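PDB 4Q05: esterase E25 from Uncultured bacterium, which probably hydrolyses carboxylic esters as a dimeric alpha/beta-hydrolase of the bacterial hormone-sensitive lipase family. Local coordinates for residues D244-N249 with R301-S306; D253-T258 with G329-D334. One frame throughout, in Å; residues are numbered along the deposited sequence.

Interaction 1 (D244-N249 with R301-S306); sequences DSYYIN and RDLLLS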
loop_
_atom_site.group_PDB
_atom_site.type_symbol
_atom_site.label_atom_id
_atom_site.label_comp_id
_atom_site.label_asym_id
_atom_site.label_seq_id
_atom_site.Cartn_x
_atom_site.Cartn_y
_atom_site.Cartn_z
ATOM N N ASP A 244 -0.742 12.985 -1.183
ATOM C CA ASP A 244 -1.817 12.965 -0.198
ATOM C C ASP A 244 -1.295 12.855 1.234
ATOM O O ASP A 244 -1.745 13.573 2.126
ATOM C CB ASP A 244 -2.755 11.784 -0.473
ATOM C CG ASP A 244 -3.892 12.136 -1.425
ATOM O OD1 ASP A 244 -3.944 13.282 -1.912
ATOM O OD2 ASP A 244 -4.738 11.254 -1.683
ATOM N N SER A 245 -0.356 11.942 1.456
ATOM C CA SER A 245 0.071 11.652 2.818
ATOM C C SER A 245 0.726 12.854 3.498
ATOM O O SER A 245 0.662 12.988 4.717
ATOM C CB SER A 245 0.986 10.416 2.871
ATOM O OG SER A 245 2.157 10.572 2.065
ATOM N N TYR A 246 1.369 13.718 2.722
ATOM C CA TYR A 246 1.889 14.967 3.293
ATOM C C TYR A 246 0.772 15.743 3.988
ATOM O O TYR A 246 1.000 16.441 4.967
ATOM C CB TYR A 246 2.491 15.851 2.201
ATOM C CG TYR A 246 3.893 15.492 1.777
ATOM C CD1 TYR A 246 4.873 15.198 2.716
ATOM C CD2 TYR A 246 4.245 15.473 0.436
ATOM C CE1 TYR A 246 6.179 14.899 2.327
ATOM C CE2 TYR A 246 5.542 15.173 0.034
ATOM C CZ TYR A 246 6.500 14.889 0.992
ATOM O OH TYR A 246 7.775 14.585 0.608
ATOM N N TYR A 247 -0.442 15.629 3.463
ATOM C CA TYR A 247 -1.567 16.402 3.985
ATOM C C TYR A 247 -2.402 15.567 4.941
ATOM O O TYR A 247 -2.693 15.984 6.062
ATOM C CB TYR A 247 -2.402 16.961 2.827
ATOM C CG TYR A 247 -1.571 17.851 1.920
ATOM C CD1 TYR A 247 -1.448 19.217 2.166
ATOM C CD2 TYR A 247 -0.890 17.322 0.833
ATOM C CE1 TYR A 247 -0.668 20.035 1.337
ATOM C CE2 TYR A 247 -0.114 18.121 0.015
ATOM C CZ TYR A 247 -0.005 19.472 0.264
ATOM O OH TYR A 247 0.784 20.246 -0.576
ATOM N N ILE A 248 -2.750 14.362 4.501
ATOM C CA ILE A 248 -3.551 13.466 5.308
ATOM C C ILE A 248 -2.832 13.050 6.587
ATOM O O ILE A 248 -3.445 12.962 7.658
ATOM C CB ILE A 248 -3.913 12.203 4.514
ATOM C CG1 ILE A 248 -4.742 12.571 3.270
ATOM C CG2 ILE A 248 -4.653 11.205 5.411
ATOM C CD1 ILE A 248 -5.181 11.360 2.428
ATOM N N ASN A 249 -1.538 12.762 6.480
ATOM C CA ASN A 249 -0.806 12.265 7.643
ATOM C C ASN A 249 -0.046 13.374 8.383
ATOM O O ASN A 249 0.763 13.107 9.263
ATOM C CB ASN A 249 0.104 11.089 7.268
ATOM C CG ASN A 249 -0.679 9.823 7.037
ATOM O OD1 ASN A 249 -1.807 9.698 7.519
ATOM N ND2 ASN A 249 -0.095 8.867 6.312
ATOM N N ARG A 301 0.552 5.401 8.572
ATOM C CA ARG A 301 0.780 6.701 9.205
ATOM C C ARG A 301 1.996 7.433 8.638
ATOM O O ARG A 301 2.392 8.483 9.135
ATOM C CB ARG A 301 0.922 6.538 10.725
ATOM C CG ARG A 301 -0.286 5.859 11.348
ATOM C CD ARG A 301 -0.291 5.947 12.872
ATOM N NE ARG A 301 -1.478 5.273 13.393
ATOM C CZ ARG A 301 -1.975 5.457 14.610
ATOM N NH1 ARG A 301 -1.382 6.295 15.450
ATOM N NH2 ARG A 301 -3.065 4.792 14.986
ATOM N N ASP A 302 2.579 6.879 7.588
ATOM C CA ASP A 302 3.798 7.443 7.020
ATOM C C ASP A 302 3.486 8.724 6.259
ATOM O O ASP A 302 2.618 8.725 5.377
ATOM C CB ASP A 302 4.394 6.427 6.059
ATOM C CG ASP A 302 5.849 6.713 5.699
ATOM O OD1 ASP A 302 6.347 7.847 5.906
ATOM O OD2 ASP A 302 6.487 5.772 5.188
ATOM N N LEU A 303 4.196 9.800 6.588
ATOM C CA LEU A 303 4.088 11.049 5.840
ATOM C C LEU A 303 4.513 10.825 4.394
ATOM O O LEU A 303 4.077 11.555 3.501
ATOM C CB LEU A 303 4.969 12.141 6.459
ATOM C CG LEU A 303 4.601 13.582 6.103
ATOM C CD1 LEU A 303 3.355 13.991 6.881
ATOM C CD2 LEU A 303 5.766 14.561 6.388
ATOM N N LEU A 304 5.365 9.822 4.170
ATOM C CA LEU A 304 5.838 9.497 2.818
ATOM C C LEU A 304 5.128 8.281 2.213
ATOM O O LEU A 304 5.606 7.691 1.234
ATOM C CB LEU A 304 7.350 9.257 2.791
ATOM C CG LEU A 304 8.197 10.423 3.325
ATOM C CD1 LEU A 304 9.679 10.136 3.112
ATOM C CD2 LEU A 304 7.802 11.705 2.619
ATOM N N LEU A 305 3.996 7.912 2.788
ATOM C CA LEU A 305 3.172 6.860 2.193
ATOM C C LEU A 305 2.938 7.127 0.696
ATOM O O LEU A 305 3.138 6.243 -0.132
ATOM C CB LEU A 305 1.839 6.753 2.934
ATOM C CG LEU A 305 0.757 5.901 2.273
ATOM C CD1 LEU A 305 1.219 4.452 2.112
ATOM C CD2 LEU A 305 -0.561 5.978 3.066
ATOM N N SER A 306 2.522 8.350 0.357
ATOM C CA SER A 306 2.250 8.713 -1.034
ATOM C C SER A 306 3.514 8.596 -1.884
ATOM O O SER A 306 3.486 8.047 -2.993
ATOM C CB SER A 306 1.676 10.144 -1.129
ATOM O OG SER A 306 0.344 10.196 -0.655
#

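Interaction 2 (D253-T258 with G329-D334); sequences DRNLVT and GIAHGD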
loop_
_atom_site.group_PDB
_atom_site.type_symbol
_atom_site.label_atom_id
_atom_site.label_comp_id
_atom_site.label_asym_id
_atom_site.label_seq_id
_atom_site.Cartn_x
_atom_site.Cartn_y
_atom_site.Cartn_z
ATOM N N ASP A 253 2.172 11.227 11.417
ATOM C CA ASP A 253 3.446 10.540 11.365
ATOM C C ASP A 253 4.256 11.008 12.581
ATOM O O ASP A 253 4.669 12.153 12.643
ATOM C CB ASP A 253 4.164 10.889 10.057
ATOM C CG ASP A 253 5.484 10.163 9.901
ATOM O OD1 ASP A 253 6.345 10.259 10.812
ATOM O OD2 ASP A 253 5.650 9.490 8.865
ATOM N N ARG A 254 4.479 10.122 13.541
ATOM C CA ARG A 254 5.092 10.520 14.812
ATOM C C ARG A 254 6.558 10.904 14.653
ATOM O O ARG A 254 7.152 11.487 15.561
ATOM C CB ARG A 254 4.972 9.399 15.839
ATOM C CG ARG A 254 5.859 8.207 15.522
ATOM C CD ARG A 254 5.423 6.943 16.237
ATOM N NE ARG A 254 6.422 5.913 15.995
ATOM C CZ ARG A 254 7.207 5.384 16.927
ATOM N NH1 ARG A 254 7.073 5.752 18.195
ATOM N NH2 ARG A 254 8.113 4.476 16.584
ATOM N N ASN A 255 7.140 10.579 13.502
ATOM C CA ASN A 255 8.550 10.833 13.287
ATOM C C ASN A 255 8.837 12.090 12.480
ATOM O O ASN A 255 9.566 12.963 12.946
ATOM C CB ASN A 255 9.236 9.606 12.685
ATOM C CG ASN A 255 8.997 8.358 13.514
ATOM O OD1 ASN A 255 8.613 7.305 12.997
ATOM N ND2 ASN A 255 9.188 8.481 14.819
ATOM N N LEU A 256 8.279 12.184 11.276
ATOM C CA LEU A 256 8.426 13.387 10.471
ATOM C C LEU A 256 7.448 14.476 10.921
ATOM O O LEU A 256 7.747 15.675 10.828
ATOM C CB LEU A 256 8.222 13.074 8.989
ATOM C CG LEU A 256 9.272 12.171 8.341
ATOM C CD1 LEU A 256 8.950 11.925 6.865
ATOM C CD2 LEU A 256 10.652 12.803 8.500
ATOM N N VAL A 257 6.295 14.039 11.422
ATOM C CA VAL A 257 5.212 14.918 11.879
ATOM C C VAL A 257 4.588 15.795 10.791
ATOM O O VAL A 257 3.380 15.750 10.574
ATOM C CB VAL A 257 5.630 15.830 13.066
ATOM C CG1 VAL A 257 4.423 16.563 13.590
ATOM C CG2 VAL A 257 6.265 15.024 14.192
ATOM N N THR A 258 5.401 16.616 10.137
ATOM C CA THR A 258 4.902 17.534 9.127
ATOM C C THR A 258 5.997 17.870 8.123
ATOM O O THR A 258 7.185 17.820 8.440
ATOM C CB THR A 258 4.356 18.838 9.766
ATOM O OG1 THR A 258 3.807 19.684 8.754
ATOM C CG2 THR A 258 5.462 19.596 10.493
ATOM N N GLY A 329 -0.508 1.077 10.985
ATOM C CA GLY A 329 0.065 1.744 12.145
ATOM C C GLY A 329 1.453 2.334 11.937
ATOM O O GLY A 329 1.903 3.190 12.703
ATOM N N ILE A 330 2.132 1.905 10.881
ATOM C CA ILE A 330 3.526 2.292 10.703
ATOM C C ILE A 330 3.721 3.667 10.071
ATOM O O ILE A 330 3.141 3.974 9.014
ATOM C CB ILE A 330 4.304 1.201 9.948
ATOM C CG1 ILE A 330 4.764 0.134 10.953
ATOM C CG2 ILE A 330 5.484 1.790 9.168
ATOM C CD1 ILE A 330 5.853 -0.795 10.429
ATOM N N ALA A 331 4.532 4.491 10.739
ATOM C CA ALA A 331 4.905 5.803 10.230
ATOM C C ALA A 331 6.287 5.726 9.598
ATOM O O ALA A 331 6.899 4.665 9.572
ATOM C CB ALA A 331 4.900 6.836 11.355
ATOM N N HIS A 332 6.782 6.865 9.114
ATOM C CA HIS A 332 8.073 6.948 8.432
ATOM C C HIS A 332 9.187 6.237 9.191
ATOM O O HIS A 332 9.573 6.683 10.257
ATOM C CB HIS A 332 8.454 8.414 8.283
ATOM C CG HIS A 332 9.781 8.642 7.638
ATOM N ND1 HIS A 332 9.993 8.478 6.283
ATOM C CD2 HIS A 332 10.960 9.061 8.157
ATOM C CE1 HIS A 332 11.246 8.785 6.000
ATOM N NE2 HIS A 332 11.855 9.139 7.119
ATOM N N GLY A 333 9.703 5.148 8.633
ATOM C CA GLY A 333 10.816 4.430 9.232
ATOM C C GLY A 333 10.482 3.477 10.369
ATOM O O GLY A 333 11.382 2.828 10.889
ATOM N N ASP A 334 9.205 3.372 10.749
ATOM C CA ASP A 334 8.823 2.575 11.911
ATOM C C ASP A 334 9.014 1.083 11.701
ATOM O O ASP A 334 8.875 0.305 12.645
ATOM C CB ASP A 334 7.365 2.833 12.310
ATOM C CG ASP A 334 7.204 4.054 13.175
ATOM O OD1 ASP A 334 8.227 4.543 13.703
ATOM O OD2 ASP A 334 6.047 4.516 13.336
#

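Interaction 1 (D244-N249 with R301-S306)
Ser-245 and Ser-306 exchange backbone-to-hydroxyl bonds: Ser-245 N donates to Ser-306 OG at 2.8 Å (161°), and Ser-306 N donates to Ser-245 OG, also at 2.8 Å. With OG set between its own backbone N and carbonyl carbon (chi1 59°), Ser-245 can also donate its proton to Leu-303 O at 2.6 Å, approaching from above the carbonyl plane. One buried hydroxyl thus accepts from the first turn of helix 305-317 and gives to the turn that precedes it. This is the tight part of the contact.

Asn-249, just past the end of helix 244-248, adds a second tie. Its ND2 meets Asp-302 O at 2.9 Å, in the amide's own plane but above the plane of the carbonyl, while Leu-305 N reaches the same oxygen from the opposite face and closes the type I turn; Thr-300 O also accepts from ND2. The apolar flank is less specific, joined by contact rather than directed bonds. Here Tyr-246, its hydroxyl held by Asp-238 O, crosses Leu-303 at about a right angle, with CD1 3.8 Å from Leu-303 CG, and its CE1 lies 3.6 Å from Leu-304 CD2.

Neither part faces solvent: all touching residues are buried, and at the serine end the second subunit closes over Asp-244 and Ser-306. The Asp-244 carboxylate reaches Thr-300 and Arg-301 of that subunit, and Ser-306 OG its Glu-328, so the serine exchange is part of the dimer interface. The contact packs the short helix 244-248, which follows strand 229-235, against the turn that carries the neighbouring strand 294-299 into helix 305-317.

Interaction 2 (D253-T258 with G329-D334)
Asp-334 OD2 is gripped from opposite faces of its carboxylate plane, by Arg-254 NE at 3.0 Å and by Ala-331 N, also at 3.0 Å. Arg-254 approaches side-on and gives a second nitrogen to the other oxygen, NH2 to Asp-334 OD1 at 2.9 Å. That oxygen lies near the guanidinium plane, although the two flat groups are turned 51° apart, so the salt bridge is bidentate but twisted. The arginine chain runs extended from CG to NE to get there.

Asp-253 does comparable work with both its oxygens. OD1 receives Asn-255 N and Leu-256 N, each at 2.8 Å, the first an Asx turn, the two together an Asx motif that folds residues 253-256 back on the aspartate; OD2 accepts His-332 N at 2.9 Å (158°) as well as Leu-303 N. His-332 swings its ring over to Leu-256, its chi1 of 178° placing CG trans to the backbone nitrogen, and Leu-256 CD1 sits over one ring face in a CH-pi contact, 3.6 Å from the centroid.

His-332 ND1 bonds Thr-234 OG1, and the side chain touches the likely nucleophile elbow around Ser-206, consistent with the catalytic histidine of this family. Around the contact, the loop 253-258 leads on to helix 262-271 and the loop 329-334 joins strand 322-327 to helix 342-358, while helix 52-59 packs on Arg-254 and Ile-330.

Along the chain the segments alternate: 244-249, 253-258, 301-306, 329-334. The two contacts therefore interlock, with centres about 9 Å apart, in the connections that follow three adjacent strands of the central sheet, 229-235, 294-299 and 322-327. They also touch directly. Arg-301 N bonds Ile-330 O at 3.0 Å, and Asp-302 OD1 packs 3.2 Å from His-332 CA. In related alpha/beta hydrolases the connections after the last two of these strands, 294-299 and 322-327, carry the catalytic acid and histidine, roles that Asp-302 and His-332 probably fill here. Both contacts reach the second subunit, interaction 1 far more extensively, so the likely active-site loops and the dimer interface share one connected framework.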